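Local coordinates for protein 3-oxo-tetronate kinase (Haemophilus influenzae, PDB 1YZY) that catalyses the ATP-dependent phosphorylation of 3-oxo-tetronate to 3-oxo-tetronate 4-phosphate, at residues Lys343-Gly355 with Trp382-Ser396. Sequence-based numbering, arbitrary orientation.
Sequences KQYGVTNFITAGG and WLKAVEEDIFLALKS
Phe350 and Ile390 meet where strands 349-353 and 391-395 run parallel, their axes approaching to 4.6 Å. Six backbone hydrogen bonds join them, from Phe391 N to Thr348 O (2.8 Å) through Gly354 N to Lys395 O (2.7 Å). Ile390 can be followed outward. Its CB lies near Thr348 O. There the chain forks: CG2, anti to the backbone N, lies 3.5 Å from Thr348 O and meets Phe350 CE2 at 3.7 Å, while CG1 carries CD1 to Thr348 CG2 (3.9 Å) and the aliphatic CG of Lys343. A beta-branched residue suits this place because its two branches diverge, CG2 toward the Phe350 ring and CD1 toward Thr348 and Lys343. Beyond, Lys343 NZ meets Glu388 OE2 on the syn side at 3.2 Å, a salt bridge tying the end of helix 324-345 to the turn before strand 391-395. On the sheet face shared by Ile351 and Ala393, Ile351 CG1 packs on Trp382 CH2 (3.8 Å), and Ala393, small enough to fit, lays CB over one face of the indole, toward its rim. At Gly354, N-cap of helix 355-365, a CB would press on Ala353 O, so glycine suits. This strand end leading into a helix through glycines, with Gly354 and Gly355 probably contacting ATP, belongs to the nucleotide-binding domain of four-carbon acid sugar kinases.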
ATOM      1  N   LYS A 343      23.837  -8.527  -0.151  1.00 23.25           N
ATOM      2  CA  LYS A 343      23.874  -7.070  -0.058  1.00 26.42           C
ATOM      3  C   LYS A 343      25.265  -6.605   0.351  1.00 27.41           C
ATOM      4  O   LYS A 343      25.750  -5.580  -0.140  1.00 28.40           O
ATOM      5  CB  LYS A 343      22.839  -6.534   0.935  1.00 19.30           C
ATOM      6  CG  LYS A 343      22.588  -5.028   0.785  1.00 26.40           C
ATOM      7  CD  LYS A 343      21.800  -4.445   1.942  1.00 35.19           C
ATOM      8  CE  LYS A 343      22.681  -4.211   3.156  1.00 44.11           C
ATOM      9  NZ  LYS A 343      21.911  -3.722   4.331  1.00 48.34           N
ATOM     10  N   GLN A 344      25.878  -7.322   1.292  1.00 30.31           N
ATOM     11  CA  GLN A 344      27.226  -6.993   1.751  1.00 31.99           C
ATOM     12  C   GLN A 344      28.213  -7.164   0.594  1.00 30.46           C
ATOM     13  O   GLN A 344      29.171  -6.400   0.460  1.00 32.36           O
ATOM     14  CB  GLN A 344      27.625  -7.879   2.939  1.00 37.65           C
ATOM     15  CG  GLN A 344      29.093  -7.754   3.380  1.00 50.25           C
ATOM     16  CD  GLN A 344      29.506  -6.331   3.772  1.00 56.69           C
ATOM     17  OE1 GLN A 344      30.629  -5.900   3.494  1.00 60.39           O
ATOM     18  NE2 GLN A 344      28.609  -5.612   4.439  1.00 59.67           N
ATOM     19  N   TYR A 345      27.969  -8.166  -0.245  1.00 28.58           N
ATOM     20  CA  TYR A 345      28.817  -8.426  -1.402  1.00 25.86           C
ATOM     21  C   TYR A 345      28.697  -7.316  -2.454  1.00 26.12           C
ATOM     22  O   TYR A 345      29.680  -6.963  -3.110  1.00 23.16           O
ATOM     23  CB  TYR A 345      28.473  -9.789  -2.014  1.00 25.17           C
ATOM     24  CG  TYR A 345      29.168 -10.066  -3.322  1.00 29.33           C
ATOM     25  CD1 TYR A 345      30.520 -10.406  -3.361  1.00 33.84           C
ATOM     26  CD2 TYR A 345      28.483  -9.954  -4.527  1.00 26.39           C
ATOM     27  CE1 TYR A 345      31.174 -10.625  -4.576  1.00 34.36           C
ATOM     28  CE2 TYR A 345      29.124 -10.168  -5.743  1.00 29.19           C
ATOM     29  CZ  TYR A 345      30.467 -10.501  -5.765  1.00 36.62           C
ATOM     30  OH  TYR A 345      31.093 -10.696  -6.978  1.00 33.73           O
ATOM     31  N   GLY A 346      27.492  -6.787  -2.639  1.00 24.21           N
ATOM     32  CA  GLY A 346      27.309  -5.726  -3.615  1.00 17.63           C
ATOM     33  C   GLY A 346      26.086  -5.809  -4.517  1.00 20.02           C
ATOM     34  O   GLY A 346      26.011  -5.077  -5.512  1.00 17.65           O
ATOM     35  N   VAL A 347      25.171  -6.735  -4.237  1.00 18.61           N
ATOM     36  CA  VAL A 347      23.950  -6.852  -5.033  1.00 24.27           C
ATOM     37  C   VAL A 347      23.053  -5.685  -4.621  1.00 19.57           C
ATOM     38  O   VAL A 347      22.855  -5.445  -3.429  1.00 21.19           O
ATOM     39  CB  VAL A 347      23.237  -8.205  -4.801  1.00 24.86           C
ATOM     40  CG1 VAL A 347      21.834  -8.184  -5.405  1.00 25.53           C
ATOM     41  CG2 VAL A 347      24.046  -9.332  -5.430  1.00 24.82           C
ATOM     42  N   THR A 348      22.562  -4.934  -5.603  1.00 19.78           N
ATOM     43  CA  THR A 348      21.727  -3.770  -5.328  1.00 19.61           C
ATOM     44  C   THR A 348      20.250  -3.865  -5.691  1.00 18.44           C
ATOM     45  O   THR A 348      19.456  -3.031  -5.251  1.00 17.61           O
ATOM     46  CB  THR A 348      22.329  -2.477  -5.950  1.00 26.11           C
ATOM     47  OG1 THR A 348      22.671  -2.692  -7.327  1.00 21.20           O
ATOM     48  CG2 THR A 348      23.556  -2.046  -5.181  1.00 22.55           C
ATOM     49  N   ASN A 349      19.873  -4.893  -6.443  1.00 14.20           N
ATOM     50  CA  ASN A 349      18.481  -5.065  -6.852  1.00 16.92           C
ATOM     51  C   ASN A 349      17.951  -6.419  -6.386  1.00 18.62           C
ATOM     52  O   ASN A 349      18.526  -7.465  -6.706  1.00 20.66           O
ATOM     53  CB  ASN A 349      18.345  -4.983  -8.381  1.00 14.57           C
ATOM     54  CG  ASN A 349      18.958  -3.722  -8.976  1.00 17.65           C
ATOM     55  OD1 ASN A 349      19.519  -3.758 -10.072  1.00 24.72           O
ATOM     56  ND2 ASN A 349      18.806  -2.597  -8.291  1.00 10.18           N
ATOM     57  N   PHE A 350      16.852  -6.407  -5.633  1.00 15.01           N
ATOM     58  CA  PHE A 350      16.249  -7.644  -5.138  1.00 12.59           C
ATOM     59  C   PHE A 350      14.814  -7.790  -5.637  1.00 17.21           C
ATOM     60  O   PHE A 350      13.985  -6.906  -5.439  1.00 18.17           O
ATOM     61  CB  PHE A 350      16.243  -7.669  -3.609  1.00 11.69           C
ATOM     62  CG  PHE A 350      17.608  -7.648  -2.993  1.00 14.86           C
ATOM     63  CD1 PHE A 350      18.180  -8.820  -2.506  1.00 17.05           C
ATOM     64  CD2 PHE A 350      18.321  -6.461  -2.891  1.00 15.18           C
ATOM     65  CE1 PHE A 350      19.450  -8.810  -1.925  1.00 19.18           C
ATOM     66  CE2 PHE A 350      19.585  -6.435  -2.317  1.00 22.88           C
ATOM     67  CZ  PHE A 350      20.153  -7.614  -1.832  1.00 26.91           C
ATOM     68  N   ILE A 351      14.525  -8.911  -6.282  1.00 17.23           N
ATOM     69  CA  ILE A 351      13.190  -9.184  -6.797  1.00 18.22           C
ATOM     70  C   ILE A 351      12.646 -10.398  -6.046  1.00 19.00           C
ATOM     71  O   ILE A 351      13.069 -11.524  -6.286  1.00 17.00           O
ATOM     72  CB  ILE A 351      13.235  -9.475  -8.318  1.00 18.56           C
ATOM     73  CG1 ILE A 351      13.880  -8.297  -9.056  1.00 18.84           C
ATOM     74  CG2 ILE A 351      11.833  -9.735  -8.861  1.00 15.64           C
ATOM     75  CD1 ILE A 351      14.091  -8.547 -10.516  1.00 14.98           C
ATOM     76  N   THR A 352      11.742 -10.160  -5.109  1.00 21.69           N
ATOM     77  CA  THR A 352      11.164 -11.244  -4.322  1.00 22.17           C
ATOM     78  C   THR A 352       9.757 -11.649  -4.764  1.00 25.39           C
ATOM     79  O   THR A 352       9.044 -10.881  -5.422  1.00 24.51           O
ATOM     80  CB  THR A 352      11.147 -10.883  -2.822  1.00 23.28           C
ATOM     81  OG1 THR A 352      10.433  -9.656  -2.629  1.00 20.50           O
ATOM     82  CG2 THR A 352      12.577 -10.701  -2.300  1.00 19.30           C
ATOM     83  N   ALA A 353       9.384 -12.883  -4.441  1.00 19.70           N
ATOM     84  CA  ALA A 353       8.067 -13.407  -4.775  1.00 22.88           C
ATOM     85  C   ALA A 353       7.482 -14.092  -3.546  1.00 25.93           C
ATOM     86  O   ALA A 353       8.108 -14.980  -2.965  1.00 17.91           O
ATOM     87  CB  ALA A 353       8.164 -14.383  -5.926  1.00 20.21           C
ATOM     88  N   GLY A 354       6.268 -13.698  -3.178  1.00 20.90           N
ATOM     89  CA  GLY A 354       5.624 -14.262  -2.009  1.00 25.36           C
ATOM     90  C   GLY A 354       5.550 -13.252  -0.877  1.00 29.03           C
ATOM     91  O   GLY A 354       6.483 -12.477  -0.657  1.00 26.12           O
ATOM     92  N   GLY A 355       4.442 -13.284  -0.140  1.00 30.14           N
ATOM     93  CA  GLY A 355       4.250 -12.358   0.962  1.00 32.52           C
ATOM     94  C   GLY A 355       5.263 -12.495   2.081  1.00 31.43           C
ATOM     95  O   GLY A 355       5.813 -11.500   2.548  1.00 32.43           O
ATOM     96  N   TRP A 382       8.408  -0.500  -8.425  1.00 17.20           N
ATOM     97  CA  TRP A 382       9.827  -0.625  -8.133  1.00 19.70           C
ATOM     98  C   TRP A 382      10.038   0.220  -6.886  1.00 18.87           C
ATOM     99  O   TRP A 382       9.425   1.282  -6.745  1.00 18.49           O
ATOM    100  CB  TRP A 382      10.686  -0.090  -9.288  1.00 19.56           C
ATOM    101  CG  TRP A 382      11.222  -1.174 -10.160  1.00 27.18           C
ATOM    102  CD1 TRP A 382      10.940  -1.384 -11.481  1.00 28.02           C
ATOM    103  CD2 TRP A 382      12.089  -2.244  -9.754  1.00 25.40           C
ATOM    104  NE1 TRP A 382      11.572  -2.527 -11.924  1.00 25.35           N
ATOM    105  CE2 TRP A 382      12.283  -3.074 -10.886  1.00 27.07           C
ATOM    106  CE3 TRP A 382      12.720  -2.585  -8.547  1.00 22.38           C
ATOM    107  CZ2 TRP A 382      13.083  -4.227 -10.843  1.00 27.39           C
ATOM    108  CZ3 TRP A 382      13.513  -3.730  -8.505  1.00 24.94           C
ATOM    109  CH2 TRP A 382      13.686  -4.537  -9.648  1.00 21.92           C
ATOM    110  N   LEU A 383      10.889  -0.252  -5.982  1.00 17.05           N
ATOM    111  CA  LEU A 383      11.156   0.462  -4.741  1.00 14.05           C
ATOM    112  C   LEU A 383      12.641   0.781  -4.583  1.00 15.38           C
ATOM    113  O   LEU A 383      13.480   0.278  -5.316  1.00 15.52           O
ATOM    114  CB  LEU A 383      10.720  -0.397  -3.548  1.00  7.21           C
ATOM    115  CG  LEU A 383       9.309  -0.980  -3.437  1.00 17.59           C
ATOM    116  CD1 LEU A 383       9.253  -2.006  -2.293  1.00 13.04           C
ATOM    117  CD2 LEU A 383       8.300   0.133  -3.199  1.00 10.01           C
ATOM    118  N   LYS A 384      12.945   1.688  -3.670  1.00 14.77           N
ATOM    119  CA  LYS A 384      14.318   2.015  -3.358  1.00 21.65           C
ATOM    120  C   LYS A 384      14.305   2.419  -1.908  1.00 22.33           C
ATOM    121  O   LYS A 384      13.520   3.267  -1.503  1.00 17.48           O
ATOM    122  CB  LYS A 384      14.894   3.148  -4.192  1.00 13.80           C
ATOM    123  CG  LYS A 384      16.412   3.250  -3.979  1.00 21.94           C
ATOM    124  CD  LYS A 384      17.038   4.469  -4.613  1.00 22.93           C
ATOM    125  CE  LYS A 384      16.897   5.702  -3.733  1.00 32.26           C
ATOM    126  NZ  LYS A 384      17.573   5.538  -2.413  1.00 30.82           N
ATOM    127  N   ALA A 385      15.148   1.766  -1.119  1.00 21.63           N
ATOM    128  CA  ALA A 385      15.245   2.035   0.300  1.00 16.58           C
ATOM    129  C   ALA A 385      15.588   3.491   0.543  1.00 19.79           C
ATOM    130  O   ALA A 385      16.215   4.135  -0.294  1.00 22.72           O
ATOM    131  CB  ALA A 385      16.304   1.132   0.918  1.00 17.38           C
ATOM    132  N   VAL A 386      15.126   4.032   1.665  1.00 24.27           N
ATOM    133  CA  VAL A 386      15.446   5.414   2.016  1.00 25.80           C
ATOM    134  C   VAL A 386      16.856   5.479   2.628  1.00 21.76           C
ATOM    135  O   VAL A 386      17.555   6.490   2.503  1.00 24.71           O
ATOM    136  CB  VAL A 386      14.406   6.015   3.001  1.00 18.06           C
ATOM    137  CG1 VAL A 386      13.052   6.115   2.326  1.00 18.66           C
ATOM    138  CG2 VAL A 386      14.299   5.168   4.257  1.00 18.38           C
ATOM    139  N   GLU A 387      17.267   4.375   3.257  1.00 25.27           N
ATOM    140  CA  GLU A 387      18.573   4.243   3.917  1.00 28.82           C
ATOM    141  C   GLU A 387      19.789   4.166   2.991  1.00 31.76           C
ATOM    142  O   GLU A 387      20.871   4.635   3.351  1.00 35.45           O
ATOM    143  CB  GLU A 387      18.585   3.012   4.831  1.00 29.07           C
ATOM    144  CG  GLU A 387      17.605   3.076   5.995  1.00 31.56           C
ATOM    145  CD  GLU A 387      16.220   2.540   5.671  1.00 23.18           C
ATOM    146  OE1 GLU A 387      15.851   2.404   4.486  1.00 33.31           O
ATOM    147  OE2 GLU A 387      15.490   2.241   6.631  1.00 30.74           O
ATOM    148  N   GLU A 388      19.620   3.525   1.836  1.00 30.83           N
ATOM    149  CA  GLU A 388      20.702   3.367   0.867  1.00 30.07           C
ATOM    150  C   GLU A 388      20.201   2.974  -0.519  1.00 26.74           C
ATOM    151  O   GLU A 388      19.098   2.470  -0.657  1.00 27.35           O
ATOM    152  CB  GLU A 388      21.715   2.331   1.375  1.00 33.57           C
ATOM    153  CG  GLU A 388      21.118   0.979   1.767  1.00 39.65           C
ATOM    154  CD  GLU A 388      22.140   0.047   2.408  1.00 40.64           C
ATOM    155  OE1 GLU A 388      23.335   0.112   2.043  1.00 38.48           O
ATOM    156  OE2 GLU A 388      21.744  -0.754   3.282  1.00 39.70           O
ATOM    157  N   ASP A 389      21.052   3.155  -1.524  1.00 22.53           N
ATOM    158  CA  ASP A 389      20.722   2.846  -2.912  1.00 19.86           C
ATOM    159  C   ASP A 389      20.455   1.381  -3.238  1.00 26.29           C
ATOM    160  O   ASP A 389      21.168   0.783  -4.050  1.00 24.77           O
ATOM    161  CB  ASP A 389      21.818   3.371  -3.845  1.00 31.59           C
ATOM    162  CG  ASP A 389      21.877   4.894  -3.898  1.00 37.87           C
ATOM    163  OD1 ASP A 389      20.931   5.561  -3.415  1.00 40.39           O
ATOM    164  OD2 ASP A 389      22.878   5.423  -4.436  1.00 43.10           O
ATOM    165  N   ILE A 390      19.420   0.813  -2.633  1.00 18.70           N
ATOM    166  CA  ILE A 390      19.057  -0.576  -2.878  1.00 16.14           C
ATOM    167  C   ILE A 390      17.632  -0.605  -3.419  1.00 19.01           C
ATOM    168  O   ILE A 390      16.735   0.000  -2.833  1.00 17.04           O
ATOM    169  CB  ILE A 390      19.122  -1.419  -1.569  1.00 16.54           C
ATOM    170  CG1 ILE A 390      20.532  -1.369  -0.960  1.00 17.70           C
ATOM    171  CG2 ILE A 390      18.690  -2.856  -1.839  1.00 12.53           C
ATOM    172  CD1 ILE A 390      21.625  -2.005  -1.806  1.00 16.30           C
ATOM    173  N   PHE A 391      17.428  -1.319  -4.524  1.00 10.41           N
ATOM    174  CA  PHE A 391      16.115  -1.418  -5.146  1.00 19.04           C
ATOM    175  C   PHE A 391      15.493  -2.784  -4.919  1.00 20.31           C
ATOM    176  O   PHE A 391      16.191  -3.798  -4.897  1.00 20.16           O
ATOM    177  CB  PHE A 391      16.212  -1.121  -6.650  1.00 21.95           C
ATOM    178  CG  PHE A 391      16.779   0.248  -6.966  1.00 24.80           C
ATOM    179  CD1 PHE A 391      15.938   1.345  -7.143  1.00 20.51           C
ATOM    180  CD2 PHE A 391      18.155   0.444  -7.059  1.00 22.17           C
ATOM    181  CE1 PHE A 391      16.459   2.619  -7.406  1.00 19.68           C
ATOM    182  CE2 PHE A 391      18.682   1.713  -7.322  1.00 21.74           C
ATOM    183  CZ  PHE A 391      17.828   2.801  -7.494  1.00 15.47           C
ATOM    184  N   LEU A 392      14.177  -2.804  -4.724  1.00 20.04           N
ATOM    185  CA  LEU A 392      13.444  -4.050  -4.494  1.00 16.07           C
ATOM    186  C   LEU A 392      12.088  -4.086  -5.212  1.00 19.04           C
ATOM    187  O   LEU A 392      11.421  -3.065  -5.361  1.00 19.11           O
ATOM    188  CB  LEU A 392      13.209  -4.269  -2.995  1.00 15.32           C
ATOM    189  CG  LEU A 392      14.327  -3.983  -1.991  1.00 21.78           C
ATOM    190  CD1 LEU A 392      14.425  -2.474  -1.710  1.00 19.46           C
ATOM    191  CD2 LEU A 392      14.038  -4.739  -0.706  1.00 23.17           C
ATOM    192  N   ALA A 393      11.708  -5.271  -5.674  1.00 18.05           N
ATOM    193  CA  ALA A 393      10.432  -5.495  -6.340  1.00 18.59           C
ATOM    194  C   ALA A 393       9.815  -6.641  -5.554  1.00 19.57           C
ATOM    195  O   ALA A 393      10.249  -7.789  -5.666  1.00 16.78           O
ATOM    196  CB  ALA A 393      10.638  -5.901  -7.796  1.00 14.27           C
ATOM    197  N   LEU A 394       8.833  -6.305  -4.722  1.00 18.91           N
ATOM    198  CA  LEU A 394       8.160  -7.283  -3.876  1.00 20.14           C
ATOM    199  C   LEU A 394       6.855  -7.745  -4.516  1.00 26.37           C
ATOM    200  O   LEU A 394       5.882  -6.987  -4.582  1.00 27.73           O
ATOM    201  CB  LEU A 394       7.897  -6.654  -2.506  1.00 19.46           C
ATOM    202  CG  LEU A 394       9.067  -5.826  -1.952  1.00 14.69           C
ATOM    203  CD1 LEU A 394       8.650  -5.116  -0.674  1.00 15.39           C
ATOM    204  CD2 LEU A 394      10.299  -6.702  -1.713  1.00 16.67           C
ATOM    205  N   LYS A 395       6.837  -8.982  -5.004  1.00 27.63           N
ATOM    206  CA  LYS A 395       5.653  -9.524  -5.655  1.00 30.13           C
ATOM    207  C   LYS A 395       4.872 -10.538  -4.823  1.00 28.28           C
ATOM    208  O   LYS A 395       5.299 -11.682  -4.686  1.00 22.65           O
ATOM    209  CB  LYS A 395       6.037 -10.176  -6.991  1.00 33.68           C
ATOM    210  CG  LYS A 395       4.835 -10.632  -7.829  1.00 35.03           C
ATOM    211  CD  LYS A 395       5.136 -11.894  -8.625  1.00 35.31           C
ATOM    212  CE  LYS A 395       5.127 -13.142  -7.745  1.00 31.58           C
ATOM    213  NZ  LYS A 395       3.832 -13.873  -7.787  1.00 33.25           N
ATOM    214  N   SER A 396       3.708 -10.139  -4.310  1.00 35.74           N
ATOM    215  CA  SER A 396       2.876 -11.068  -3.547  1.00 39.15           C
ATOM    216  C   SER A 396       2.483 -12.157  -4.575  1.00 35.53           C
ATOM    217  O   SER A 396       2.637 -11.991  -5.788  1.00 37.46           O
ATOM    218  CB  SER A 396       1.682 -10.360  -2.900  1.00 44.16           C
ATOM    219  OG  SER A 396       1.804 -10.342  -1.480  1.00 54.47           O
TER
HETATM  220  O   HOH W   1       1.501 -13.656  -0.817  1.00 45.63           O